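Local coordinates for protein DNA primase (PDB 4EHS) that synthesises short RNA primers for DNA replication and stimulates the DnaB helicase, which it binds through the C-terminal domain described here, at residues F108-P116 with C128-I136. Sequence-based numbering, arbitrary orientation.
Sequences FERQLKEIP and CLKKARQAI
F108-P116 and C128-I136 are antiparallel helical segments whose axes approach to 8.9 Å with a crossing angle of -156°. The backbones come nearest where F108 meets A132, with 5.3 Å between their CA atoms, a close spacing consistent with the small alanine side chain. F108 is a knob in the hole formed by K131, A132, A135 and I136. With chi1 at -75°, its CG lies beside the backbone N, and the ring turns one face to A135, whose CB sits almost over the centre in a CH-pi contact, 3.6 Å from the centroid. The aliphatic part of K131 passes obliquely by the ring, CD 4.0 Å from F108 CE1.

One turn on, L112 is a second knob, among L129, A132, R133 and I136. Its two methyls divide the work: CD1 meets I136 CD1 tip to tip at 3.7 Å, while CD2 touches L129 and A132 and lies over one face of the R133 guanidinium, toward its rim. Farther along, I115 and L129 run alongside each other in opposite senses, CG2 of I115 against CG of L129, and I115 CD1 lies 3.6 Å from C128 CB; the sulfur of C128 carries a covalently linked beta-mercaptoethanol, probably from the crystallisation liquor. No hydrogen bond crosses this interface.

The pair forms the helical hairpin of helices 96-117 and 122-140 in the helicase-binding domain. F108 also packs on L139, farther along helix 122-140, and on I147 in the loop that follows, and K131 NZ forms a salt bridge with E149 of its own chain and a hydrogen bond to V52 O of the second subunit.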
loop_
_atom_site.group_PDB
_atom_site.type_symbol
_atom_site.label_atom_id
_atom_site.label_comp_id
_atom_site.label_asym_id
_atom_site.label_seq_id
_atom_site.Cartn_x
_atom_site.Cartn_y
_atom_site.Cartn_z
ATOM N N PHE A 108 11.354 0.919 -5.573
ATOM C CA PHE A 108 10.989 -0.028 -6.656
ATOM C C PHE A 108 12.180 -0.404 -7.549
ATOM O O PHE A 108 12.257 -1.561 -8.026
ATOM C CB PHE A 108 9.822 0.466 -7.487
ATOM C CG PHE A 108 8.496 0.341 -6.790
ATOM C CD1 PHE A 108 7.908 -0.913 -6.591
ATOM C CD2 PHE A 108 7.825 1.457 -6.342
ATOM C CE1 PHE A 108 6.678 -1.025 -5.933
ATOM C CE2 PHE A 108 6.563 1.358 -5.731
ATOM C CZ PHE A 108 6.001 0.124 -5.486
ATOM N N GLU A 109 13.137 0.517 -7.714
ATOM C CA GLU A 109 14.354 0.151 -8.451
ATOM C C GLU A 109 15.108 -0.946 -7.701
ATOM O O GLU A 109 15.552 -1.941 -8.324
ATOM C CB GLU A 109 15.192 1.432 -8.711
ATOM C CG GLU A 109 14.614 2.302 -9.830
ATOM C CD GLU A 109 15.390 3.628 -10.027
ATOM O OE1 GLU A 109 16.095 4.037 -9.066
ATOM O OE2 GLU A 109 15.280 4.238 -11.128
ATOM N N ARG A 110 15.236 -0.825 -6.376
ATOM C CA ARG A 110 15.787 -1.876 -5.572
ATOM C C ARG A 110 15.001 -3.204 -5.685
ATOM O O ARG A 110 15.609 -4.282 -5.666
ATOM C CB ARG A 110 15.865 -1.495 -4.093
ATOM C CG ARG A 110 16.934 -0.435 -3.800
ATOM C CD ARG A 110 17.157 -0.212 -2.307
ATOM N NE ARG A 110 16.003 0.004 -1.441
ATOM C CZ ARG A 110 15.383 1.186 -1.244
ATOM N NH1 ARG A 110 15.785 2.276 -1.884
ATOM N NH2 ARG A 110 14.375 1.247 -0.379
ATOM N N GLN A 111 13.676 -3.127 -5.722
ATOM C CA GLN A 111 12.866 -4.323 -5.882
ATOM C C GLN A 111 13.244 -5.085 -7.140
ATOM O O GLN A 111 13.264 -6.304 -7.115
ATOM C CB GLN A 111 11.371 -3.972 -5.937
ATOM C CG GLN A 111 10.830 -3.605 -4.572
ATOM C CD GLN A 111 11.160 -4.621 -3.519
ATOM O OE1 GLN A 111 11.877 -4.337 -2.572
ATOM N NE2 GLN A 111 10.642 -5.819 -3.675
ATOM N N LEU A 112 13.428 -4.374 -8.233
ATOM C CA LEU A 112 13.813 -4.971 -9.498
ATOM C C LEU A 112 15.085 -5.811 -9.316
ATOM O O LEU A 112 15.179 -6.895 -9.860
ATOM C CB LEU A 112 14.023 -3.919 -10.598
ATOM C CG LEU A 112 12.843 -3.396 -11.397
ATOM C CD1 LEU A 112 13.304 -2.647 -12.641
ATOM C CD2 LEU A 112 11.893 -4.506 -11.823
ATOM N N LYS A 113 16.042 -5.328 -8.542
ATOM C CA LYS A 113 17.243 -6.172 -8.235
ATOM C C LYS A 113 17.028 -7.310 -7.249
ATOM O O LYS A 113 17.609 -8.406 -7.401
ATOM C CB LYS A 113 18.382 -5.326 -7.653
ATOM C CG LYS A 113 19.008 -4.324 -8.598
ATOM C CD LYS A 113 20.281 -3.790 -7.938
ATOM C CE LYS A 113 21.374 -4.861 -7.854
ATOM N NZ LYS A 113 22.400 -4.504 -6.834
ATOM N N GLU A 114 16.244 -7.048 -6.214
ATOM C CA GLU A 114 16.120 -7.961 -5.107
ATOM C C GLU A 114 15.174 -9.146 -5.357
ATOM O O GLU A 114 15.418 -10.252 -4.878
ATOM C CB GLU A 114 15.637 -7.202 -3.881
ATOM C CG GLU A 114 16.659 -6.179 -3.383
ATOM C CD GLU A 114 16.219 -5.437 -2.115
ATOM O OE1 GLU A 114 15.400 -5.991 -1.325
ATOM O OE2 GLU A 114 16.697 -4.290 -1.897
ATOM N N ILE A 115 14.077 -8.895 -6.061
ATOM C CA ILE A 115 13.078 -9.921 -6.303
ATOM C C ILE A 115 13.699 -11.173 -6.980
ATOM O O ILE A 115 13.414 -12.314 -6.544
ATOM C CB ILE A 115 11.901 -9.400 -7.129
ATOM C CG1 ILE A 115 11.056 -8.471 -6.244
ATOM C CG2 ILE A 115 11.039 -10.568 -7.573
ATOM C CD1 ILE A 115 10.140 -7.601 -7.112
ATOM N N PRO A 116 14.493 -10.978 -8.024
ATOM C CA PRO A 116 15.009 -12.268 -8.632
ATOM C C PRO A 116 15.876 -13.113 -7.689
ATOM O O PRO A 116 15.929 -14.338 -7.840
ATOM C CB PRO A 116 15.847 -11.801 -9.823
ATOM C CG PRO A 116 15.350 -10.413 -10.130
ATOM C CD PRO A 116 14.875 -9.811 -8.829
ATOM N N CYS A 128 5.490 -9.560 -8.977
ATOM C CA CYS A 128 6.140 -8.501 -8.284
ATOM C C CYS A 128 7.082 -7.747 -9.174
ATOM O O CYS A 128 7.142 -6.584 -9.079
ATOM C CB CYS A 128 6.830 -9.020 -7.051
ATOM S SG CYS A 128 5.675 -9.642 -5.861
ATOM N N LEU A 129 7.753 -8.420 -10.079
ATOM C CA LEU A 129 8.576 -7.701 -11.031
ATOM C C LEU A 129 7.712 -6.817 -11.924
ATOM O O LEU A 129 8.027 -5.701 -12.176
ATOM C CB LEU A 129 9.396 -8.651 -11.886
ATOM C CG LEU A 129 10.556 -9.299 -11.202
ATOM C CD1 LEU A 129 11.114 -10.414 -12.004
ATOM C CD2 LEU A 129 11.588 -8.322 -10.986
ATOM N N LYS A 130 6.604 -7.376 -12.374
ATOM C CA LYS A 130 5.738 -6.607 -13.261
ATOM C C LYS A 130 5.195 -5.356 -12.549
ATOM O O LYS A 130 5.224 -4.268 -13.121
ATOM C CB LYS A 130 4.590 -7.483 -13.754
ATOM C CG LYS A 130 3.712 -6.790 -14.823
ATOM C CD LYS A 130 2.720 -7.813 -15.387
ATOM C CE LYS A 130 2.235 -7.377 -16.765
ATOM N NZ LYS A 130 1.056 -6.497 -16.631
ATOM N N LYS A 131 4.790 -5.536 -11.289
ATOM C CA LYS A 131 4.312 -4.430 -10.468
ATOM C C LYS A 131 5.385 -3.379 -10.234
ATOM O O LYS A 131 5.105 -2.171 -10.343
ATOM C CB LYS A 131 3.802 -4.948 -9.146
ATOM C CG LYS A 131 3.136 -3.830 -8.316
ATOM C CD LYS A 131 3.782 -3.655 -6.921
ATOM C CE LYS A 131 2.963 -2.761 -5.950
ATOM N NZ LYS A 131 2.368 -3.520 -4.813
ATOM N N ALA A 132 6.614 -3.797 -9.956
ATOM C CA ALA A 132 7.693 -2.796 -9.760
ATOM C C ALA A 132 7.976 -2.025 -11.034
ATOM O O ALA A 132 8.209 -0.862 -10.994
ATOM C CB ALA A 132 8.954 -3.463 -9.293
ATOM N N ARG A 133 8.009 -2.716 -12.189
ATOM C CA ARG A 133 8.227 -2.016 -13.479
ATOM C C ARG A 133 7.127 -1.020 -13.802
ATOM O O ARG A 133 7.392 0.102 -14.314
ATOM C CB ARG A 133 8.344 -3.020 -14.654
ATOM C CG ARG A 133 9.662 -3.760 -14.717
ATOM C CD ARG A 133 9.713 -4.711 -16.005
ATOM N NE ARG A 133 10.280 -6.018 -15.638
ATOM C CZ ARG A 133 11.565 -6.199 -15.426
ATOM N NH1 ARG A 133 12.352 -5.142 -15.619
ATOM N NH2 ARG A 133 12.071 -7.395 -14.987
ATOM N N GLN A 134 5.898 -1.443 -13.530
ATOM C CA GLN A 134 4.767 -0.615 -13.776
ATOM C C GLN A 134 4.886 0.622 -12.886
ATOM O O GLN A 134 4.643 1.772 -13.347
ATOM C CB GLN A 134 3.466 -1.334 -13.503
ATOM C CG GLN A 134 2.289 -0.442 -13.905
ATOM C CD GLN A 134 0.934 -0.989 -13.507
ATOM O OE1 GLN A 134 0.817 -1.745 -12.543
ATOM N NE2 GLN A 134 -0.098 -0.623 -14.263
ATOM N N ALA A 135 5.208 0.381 -11.623
ATOM C CA ALA A 135 5.315 1.532 -10.660
ATOM C C ALA A 135 6.365 2.554 -11.107
ATOM O O ALA A 135 6.153 3.793 -11.080
ATOM C CB ALA A 135 5.629 0.986 -9.244
ATOM N N ILE A 136 7.508 2.042 -11.542
ATOM C CA ILE A 136 8.629 2.870 -12.010
ATOM C C ILE A 136 8.141 3.703 -13.203
ATOM O O ILE A 136 8.427 4.887 -13.274
ATOM C CB ILE A 136 9.862 1.982 -12.323
ATOM C CG1 ILE A 136 10.477 1.412 -11.011
ATOM C CG2 ILE A 136 10.937 2.768 -13.125
ATOM C CD1 ILE A 136 11.488 0.266 -11.229
#